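Local coordinates for protein transcriptional activator, putative (Pyrococcus furiosus, PDB 1RTW) that is a putative transcriptional activator with the all-helical fold of the TENA/THI-4/PQQC family, at residues F122-W136 with W156-E169. Residues are numbered along the deposited sequence; the frame is centred on the assembly and turned at random.
Sequences FTALYCEEKAYYEAW and WSSQEFGEYVKRIE
Glu129 meets Tyr164 through the only hydrogen bond between 122-136 and 156-169, and it illustrates how a carboxylate can be buried between nearly antiparallel helices. CB of Glu129 lies 4.1 Å from CD1 of Ile168, and CG of Glu129 comes closer to the same CD1 of Ile168, at 3.7 Å. With CG beside the backbone N (chi1 -53°) and a second bend at chi2, the chain folds into a hole formed by Phe161, Tyr164, Val165 and Ile168. At the tip, OE2 of Glu129 accepts from OH of Tyr164 at 2.6 Å on its anti side, 15° out of the carboxylate plane; OE1 faces CZ of Phe161, and a phosphate ion, probably from the crystallisation liquor, is modelled beside this carboxylate. Apolar knobs flank the bond: CG2 of Ile168 reaches CE2 of Phe122 (3.5 Å), while Val165 fits among Tyr126, Glu129, Lys130 and Tyr133. Farther along, the Tyr133 ring lays one face over CA of Gly162, a CH-pi contact. Tyr132 turns its edge onto the Trp156 face, planes at 76°, and Trp136 completes the aromatic cluster. The donated phenol hydrogen and the apolar groups around CB and CG thus fix where OE2 sits, one polar bond enclosed by packing.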
loop_
_atom_site.group_PDB
_atom_site.type_symbol
_atom_site.label_atom_id
_atom_site.label_comp_id
_atom_site.label_asym_id
_atom_site.label_seq_id
_atom_site.Cartn_x
_atom_site.Cartn_y
_atom_site.Cartn_z
ATOM N N PHE B 122 -1.641 -12.349 -8.558
ATOM C CA PHE B 122 -1.464 -12.866 -9.905
ATOM C C PHE B 122 -2.528 -13.915 -10.218
ATOM O O PHE B 122 -2.979 -14.021 -11.355
ATOM C CB PHE B 122 -0.051 -13.429 -10.099
ATOM C CG PHE B 122 0.431 -13.349 -11.521
ATOM C CD1 PHE B 122 0.958 -12.169 -12.017
ATOM C CD2 PHE B 122 0.300 -14.429 -12.382
ATOM C CE1 PHE B 122 1.342 -12.062 -13.350
ATOM C CE2 PHE B 122 0.684 -14.330 -13.715
ATOM C CZ PHE B 122 1.204 -13.142 -14.202
ATOM N N THR B 123 -2.946 -14.672 -9.205
ATOM C CA THR B 123 -3.988 -15.672 -9.396
ATOM C C THR B 123 -5.284 -14.943 -9.759
ATOM O O THR B 123 -6.016 -15.375 -10.660
ATOM C CB THR B 123 -4.189 -16.549 -8.118
ATOM O OG1 THR B 123 -3.020 -17.343 -7.903
ATOM C CG2 THR B 123 -5.364 -17.485 -8.267
ATOM N N ALA B 124 -5.549 -13.818 -9.092
ATOM C CA ALA B 124 -6.761 -13.041 -9.382
ATOM C C ALA B 124 -6.715 -12.503 -10.816
ATOM O O ALA B 124 -7.737 -12.480 -11.513
ATOM C CB ALA B 124 -6.918 -11.891 -8.395
ATOM N N LEU B 125 -5.522 -12.093 -11.253
ATOM C CA LEU B 125 -5.343 -11.574 -12.596
ATOM C C LEU B 125 -5.704 -12.653 -13.616
ATOM O O LEU B 125 -6.522 -12.424 -14.501
ATOM C CB LEU B 125 -3.903 -11.111 -12.816
ATOM C CG LEU B 125 -3.590 -10.673 -14.257
ATOM C CD1 LEU B 125 -4.377 -9.414 -14.595
ATOM C CD2 LEU B 125 -2.122 -10.416 -14.397
ATOM N N TYR B 126 -5.108 -13.833 -13.460
ATOM C CA TYR B 126 -5.364 -14.957 -14.357
ATOM C C TYR B 126 -6.849 -15.234 -14.479
ATOM O O TYR B 126 -7.388 -15.301 -15.581
ATOM C CB TYR B 126 -4.668 -16.233 -13.854
ATOM C CG TYR B 126 -4.978 -17.457 -14.695
ATOM C CD1 TYR B 126 -4.747 -17.454 -16.068
ATOM C CD2 TYR B 126 -5.534 -18.600 -14.123
ATOM C CE1 TYR B 126 -5.060 -18.551 -16.852
ATOM C CE2 TYR B 126 -5.850 -19.716 -14.899
ATOM C CZ TYR B 126 -5.612 -19.681 -16.267
ATOM O OH TYR B 126 -5.929 -20.762 -17.061
ATOM N N CYS B 127 -7.490 -15.416 -13.333
ATOM C CA CYS B 127 -8.915 -15.695 -13.270
ATOM C C CYS B 127 -9.750 -14.689 -14.068
ATOM O O CYS B 127 -10.539 -15.072 -14.921
ATOM C CB CYS B 127 -9.355 -15.731 -11.806
ATOM S SG CYS B 127 -11.071 -16.175 -11.539
ATOM N N GLU B 128 -9.556 -13.403 -13.796
ATOM C CA GLU B 128 -10.273 -12.330 -14.488
ATOM C C GLU B 128 -10.080 -12.326 -16.013
ATOM O O GLU B 128 -11.016 -12.059 -16.767
ATOM C CB GLU B 128 -9.821 -10.975 -13.922
ATOM C CG GLU B 128 -9.868 -9.804 -14.928
ATOM C CD GLU B 128 -8.714 -8.821 -14.770
ATOM O OE1 GLU B 128 -7.774 -9.083 -14.000
ATOM O OE2 GLU B 128 -8.737 -7.760 -15.409
ATOM N N GLU B 129 -8.846 -12.542 -16.458
ATOM C CA GLU B 129 -8.563 -12.538 -17.892
ATOM C C GLU B 129 -9.049 -13.808 -18.560
ATOM O O GLU B 129 -9.655 -13.761 -19.621
ATOM C CB GLU B 129 -7.062 -12.334 -18.160
ATOM C CG GLU B 129 -6.443 -11.105 -17.482
ATOM C CD GLU B 129 -7.030 -9.780 -17.960
ATOM O OE1 GLU B 129 -8.250 -9.705 -18.127
ATOM O OE2 GLU B 129 -6.289 -8.794 -18.137
ATOM N N LYS B 130 -8.787 -14.940 -17.913
ATOM C CA LYS B 130 -9.185 -16.239 -18.429
ATOM C C LYS B 130 -10.709 -16.348 -18.496
ATOM O O LYS B 130 -11.261 -16.917 -19.445
ATOM C CB LYS B 130 -8.584 -17.338 -17.553
ATOM C CG LYS B 130 -9.004 -18.746 -17.899
ATOM C CD LYS B 130 -8.493 -19.182 -19.250
ATOM C CE LYS B 130 -8.841 -20.632 -19.503
ATOM N NZ LYS B 130 -8.497 -21.027 -20.890
ATOM N N ALA B 131 -11.390 -15.769 -17.511
ATOM C CA ALA B 131 -12.847 -15.788 -17.485
ATOM C C ALA B 131 -13.425 -15.070 -18.702
ATOM O O ALA B 131 -14.322 -15.591 -19.368
ATOM C CB ALA B 131 -13.359 -15.139 -16.223
ATOM N N TYR B 132 -12.899 -13.881 -19.002
ATOM C CA TYR B 132 -13.399 -13.107 -20.132
ATOM C C TYR B 132 -13.039 -13.717 -21.474
ATOM O O TYR B 132 -13.811 -13.621 -22.437
ATOM C CB TYR B 132 -12.931 -11.656 -20.046
ATOM C CG TYR B 132 -14.054 -10.702 -19.737
ATOM C CD1 TYR B 132 -14.110 -9.447 -20.331
ATOM C CD2 TYR B 132 -15.089 -11.072 -18.875
ATOM C CE1 TYR B 132 -15.180 -8.576 -20.079
ATOM C CE2 TYR B 132 -16.162 -10.211 -18.621
ATOM C CZ TYR B 132 -16.202 -8.965 -19.222
ATOM O OH TYR B 132 -17.261 -8.115 -18.957
ATOM N N TYR B 133 -11.881 -14.368 -21.526
ATOM C CA TYR B 133 -11.437 -15.017 -22.750
ATOM C C TYR B 133 -12.431 -16.120 -23.105
ATOM O O TYR B 133 -12.896 -16.198 -24.240
ATOM C CB TYR B 133 -10.028 -15.588 -22.579
ATOM C CG TYR B 133 -9.492 -16.310 -23.801
ATOM C CD1 TYR B 133 -9.567 -15.738 -25.068
ATOM C CD2 TYR B 133 -8.919 -17.574 -23.682
ATOM C CE1 TYR B 133 -9.084 -16.410 -26.192
ATOM C CE2 TYR B 133 -8.431 -18.259 -24.792
ATOM C CZ TYR B 133 -8.513 -17.677 -26.045
ATOM O OH TYR B 133 -8.008 -18.354 -27.141
ATOM N N GLU B 134 -12.797 -16.927 -22.117
ATOM C CA GLU B 134 -13.748 -18.017 -22.330
ATOM C C GLU B 134 -15.157 -17.543 -22.691
ATOM O O GLU B 134 -15.758 -18.045 -23.646
ATOM C CB GLU B 134 -13.801 -18.926 -21.099
ATOM C CG GLU B 134 -12.524 -19.721 -20.860
ATOM C CD GLU B 134 -12.159 -20.623 -22.024
ATOM O OE1 GLU B 134 -13.071 -21.219 -22.634
ATOM O OE2 GLU B 134 -10.956 -20.739 -22.333
ATOM N N ALA B 135 -15.667 -16.558 -21.950
ATOM C CA ALA B 135 -17.012 -16.025 -22.180
ATOM C C ALA B 135 -17.190 -15.447 -23.571
ATOM O O ALA B 135 -18.145 -15.776 -24.270
ATOM C CB ALA B 135 -17.346 -14.977 -21.136
ATOM N N TRP B 136 -16.263 -14.587 -23.968
ATOM C CA TRP B 136 -16.328 -13.964 -25.274
ATOM C C TRP B 136 -15.981 -14.951 -26.385
ATOM O O TRP B 136 -16.397 -14.777 -27.528
ATOM C CB TRP B 136 -15.459 -12.708 -25.299
ATOM C CG TRP B 136 -16.026 -11.667 -24.383
ATOM C CD1 TRP B 136 -15.612 -11.374 -23.110
ATOM C CD2 TRP B 136 -17.182 -10.857 -24.622
ATOM N NE1 TRP B 136 -16.440 -10.442 -22.546
ATOM C CE2 TRP B 136 -17.407 -10.106 -23.445
ATOM C CE3 TRP B 136 -18.042 -10.694 -25.710
ATOM C CZ2 TRP B 136 -18.474 -9.209 -23.331
ATOM C CZ3 TRP B 136 -19.102 -9.802 -25.592
ATOM C CH2 TRP B 136 -19.303 -9.068 -24.411
ATOM N N TRP B 156 -11.828 -9.668 -26.944
ATOM C CA TRP B 156 -11.643 -10.659 -25.893
ATOM C C TRP B 156 -11.537 -12.115 -26.338
ATOM O O TRP B 156 -11.108 -12.975 -25.559
ATOM C CB TRP B 156 -12.698 -10.488 -24.807
ATOM C CG TRP B 156 -12.428 -9.302 -23.952
ATOM C CD1 TRP B 156 -11.271 -9.020 -23.281
ATOM C CD2 TRP B 156 -13.328 -8.242 -23.656
ATOM N NE1 TRP B 156 -11.397 -7.847 -22.583
ATOM C CE2 TRP B 156 -12.660 -7.340 -22.804
ATOM C CE3 TRP B 156 -14.644 -7.952 -24.035
ATOM C CZ2 TRP B 156 -13.255 -6.185 -22.308
ATOM C CZ3 TRP B 156 -15.240 -6.810 -23.548
ATOM C CH2 TRP B 156 -14.545 -5.933 -22.697
ATOM N N SER B 157 -11.917 -12.384 -27.584
ATOM C CA SER B 157 -11.846 -13.735 -28.134
ATOM C C SER B 157 -10.690 -13.877 -29.127
ATOM O O SER B 157 -10.385 -14.983 -29.573
ATOM C CB SER B 157 -13.163 -14.102 -28.826
ATOM O OG SER B 157 -13.364 -13.327 -29.998
ATOM N N SER B 158 -10.035 -12.762 -29.448
ATOM C CA SER B 158 -8.926 -12.766 -30.405
ATOM C C SER B 158 -7.747 -13.650 -30.001
ATOM O O SER B 158 -7.559 -13.966 -28.827
ATOM C CB SER B 158 -8.422 -11.340 -30.655
ATOM O OG SER B 158 -7.701 -10.835 -29.540
ATOM N N GLN B 159 -6.955 -14.033 -30.999
ATOM C CA GLN B 159 -5.773 -14.863 -30.787
ATOM C C GLN B 159 -4.784 -14.089 -29.920
ATOM O O GLN B 159 -4.105 -14.663 -29.075
ATOM C CB GLN B 159 -5.124 -15.215 -32.133
ATOM C CG GLN B 159 -3.932 -16.175 -32.053
ATOM C CD GLN B 159 -4.318 -17.589 -31.636
ATOM O OE1 GLN B 159 -5.496 -17.902 -31.445
ATOM N NE2 GLN B 159 -3.319 -18.452 -31.499
ATOM N N GLU B 160 -4.738 -12.777 -30.124
ATOM C CA GLU B 160 -3.849 -11.901 -29.377
ATOM C C GLU B 160 -4.160 -11.943 -27.885
ATOM O O GLU B 160 -3.254 -12.080 -27.065
ATOM C CB GLU B 160 -3.970 -10.471 -29.901
ATOM C CG GLU B 160 -2.966 -9.504 -29.303
ATOM C CD GLU B 160 -3.030 -8.126 -29.934
ATOM O OE1 GLU B 160 -4.147 -7.589 -30.104
ATOM O OE2 GLU B 160 -1.954 -7.576 -30.253
ATOM N N PHE B 161 -5.437 -11.825 -27.538
ATOM C CA PHE B 161 -5.841 -11.868 -26.139
ATOM C C PHE B 161 -5.571 -13.254 -25.557
ATOM O O PHE B 161 -5.109 -13.375 -24.429
ATOM C CB PHE B 161 -7.319 -11.515 -25.974
ATOM C CG PHE B 161 -7.700 -11.182 -24.566
ATOM C CD1 PHE B 161 -7.442 -9.919 -24.055
ATOM C CD2 PHE B 161 -8.301 -12.128 -23.746
ATOM C CE1 PHE B 161 -7.773 -9.594 -22.743
ATOM C CE2 PHE B 161 -8.639 -11.820 -22.433
ATOM C CZ PHE B 161 -8.374 -10.545 -21.924
ATOM N N GLY B 162 -5.846 -14.290 -26.346
ATOM C CA GLY B 162 -5.621 -15.651 -25.905
ATOM C C GLY B 162 -4.155 -15.921 -25.619
ATOM O O GLY B 162 -3.815 -16.736 -24.761
ATOM N N GLU B 163 -3.280 -15.237 -26.349
ATOM C CA GLU B 163 -1.846 -15.394 -26.163
ATOM C C GLU B 163 -1.456 -14.723 -24.853
ATOM O O GLU B 163 -0.608 -15.216 -24.112
ATOM C CB GLU B 163 -1.086 -14.792 -27.348
ATOM C CG GLU B 163 -1.253 -15.605 -28.627
ATOM C CD GLU B 163 -0.616 -14.963 -29.846
ATOM O OE1 GLU B 163 -0.705 -13.727 -30.006
ATOM O OE2 GLU B 163 -0.032 -15.704 -30.658
ATOM N N TYR B 164 -2.103 -13.598 -24.580
ATOM C CA TYR B 164 -1.891 -12.836 -23.363
ATOM C C TYR B 164 -2.333 -13.696 -22.169
ATOM O O TYR B 164 -1.640 -13.766 -21.154
ATOM C CB TYR B 164 -2.687 -11.527 -23.456
ATOM C CG TYR B 164 -2.953 -10.832 -22.139
ATOM C CD1 TYR B 164 -1.903 -10.438 -21.310
ATOM C CD2 TYR B 164 -4.262 -10.575 -21.722
ATOM C CE1 TYR B 164 -2.146 -9.810 -20.103
ATOM C CE2 TYR B 164 -4.521 -9.944 -20.513
ATOM C CZ TYR B 164 -3.459 -9.564 -19.708
ATOM O OH TYR B 164 -3.701 -8.932 -18.511
ATOM N N VAL B 165 -3.462 -14.387 -22.321
ATOM C CA VAL B 165 -3.979 -15.261 -21.275
ATOM C C VAL B 165 -3.023 -16.431 -21.065
ATOM O O VAL B 165 -2.705 -16.789 -19.930
ATOM C CB VAL B 165 -5.388 -15.807 -21.634
ATOM C CG1 VAL B 165 -5.802 -16.899 -20.663
ATOM C CG2 VAL B 165 -6.404 -14.682 -21.603
ATOM N N LYS B 166 -2.553 -17.005 -22.170
ATOM C CA LYS B 166 -1.624 -18.130 -22.121
ATOM C C LYS B 166 -0.326 -17.711 -21.432
ATOM O O LYS B 166 0.266 -18.487 -20.673
ATOM C CB LYS B 166 -1.329 -18.631 -23.538
ATOM C CG LYS B 166 -0.500 -19.911 -23.597
ATOM C CD LYS B 166 -1.260 -21.118 -23.048
ATOM C CE LYS B 166 -2.471 -21.467 -23.910
ATOM N NZ LYS B 166 -2.093 -21.783 -25.318
ATOM N N ARG B 167 0.084 -16.469 -21.677
ATOM C CA ARG B 167 1.300 -15.919 -21.097
ATOM C C ARG B 167 1.156 -15.771 -19.579
ATOM O O ARG B 167 2.104 -16.045 -18.840
ATOM C CB ARG B 167 1.639 -14.578 -21.749
ATOM C CG ARG B 167 3.041 -14.081 -21.459
ATOM C CD ARG B 167 3.329 -12.751 -22.160
ATOM N NE ARG B 167 4.681 -12.266 -21.861
ATOM C CZ ARG B 167 5.117 -11.025 -22.089
ATOM N NH1 ARG B 167 4.313 -10.113 -22.626
ATOM N NH2 ARG B 167 6.365 -10.693 -21.774
ATOM N N ILE B 168 -0.033 -15.369 -19.121
ATOM C CA ILE B 168 -0.298 -15.213 -17.689
ATOM C C ILE B 168 -0.302 -16.596 -17.036
ATOM O O ILE B 168 0.257 -16.794 -15.950
ATOM C CB ILE B 168 -1.670 -14.515 -17.431
ATOM C CG1 ILE B 168 -1.603 -13.041 -17.850
ATOM C CG2 ILE B 168 -2.042 -14.588 -15.963
ATOM C CD1 ILE B 168 -2.954 -12.382 -17.950
ATOM N N GLU B 169 -0.931 -17.539 -17.727
ATOM C CA GLU B 169 -1.045 -18.917 -17.279
ATOM C C GLU B 169 0.329 -19.535 -17.025
ATOM O O GLU B 169 0.578 -20.103 -15.959
ATOM C CB GLU B 169 -1.802 -19.728 -18.335
ATOM C CG GLU B 169 -2.120 -21.153 -17.944
ATOM C CD GLU B 169 -2.875 -21.908 -19.029
ATOM O OE1 GLU B 169 -3.847 -21.354 -19.601
ATOM O OE2 GLU B 169 -2.499 -23.068 -19.304
#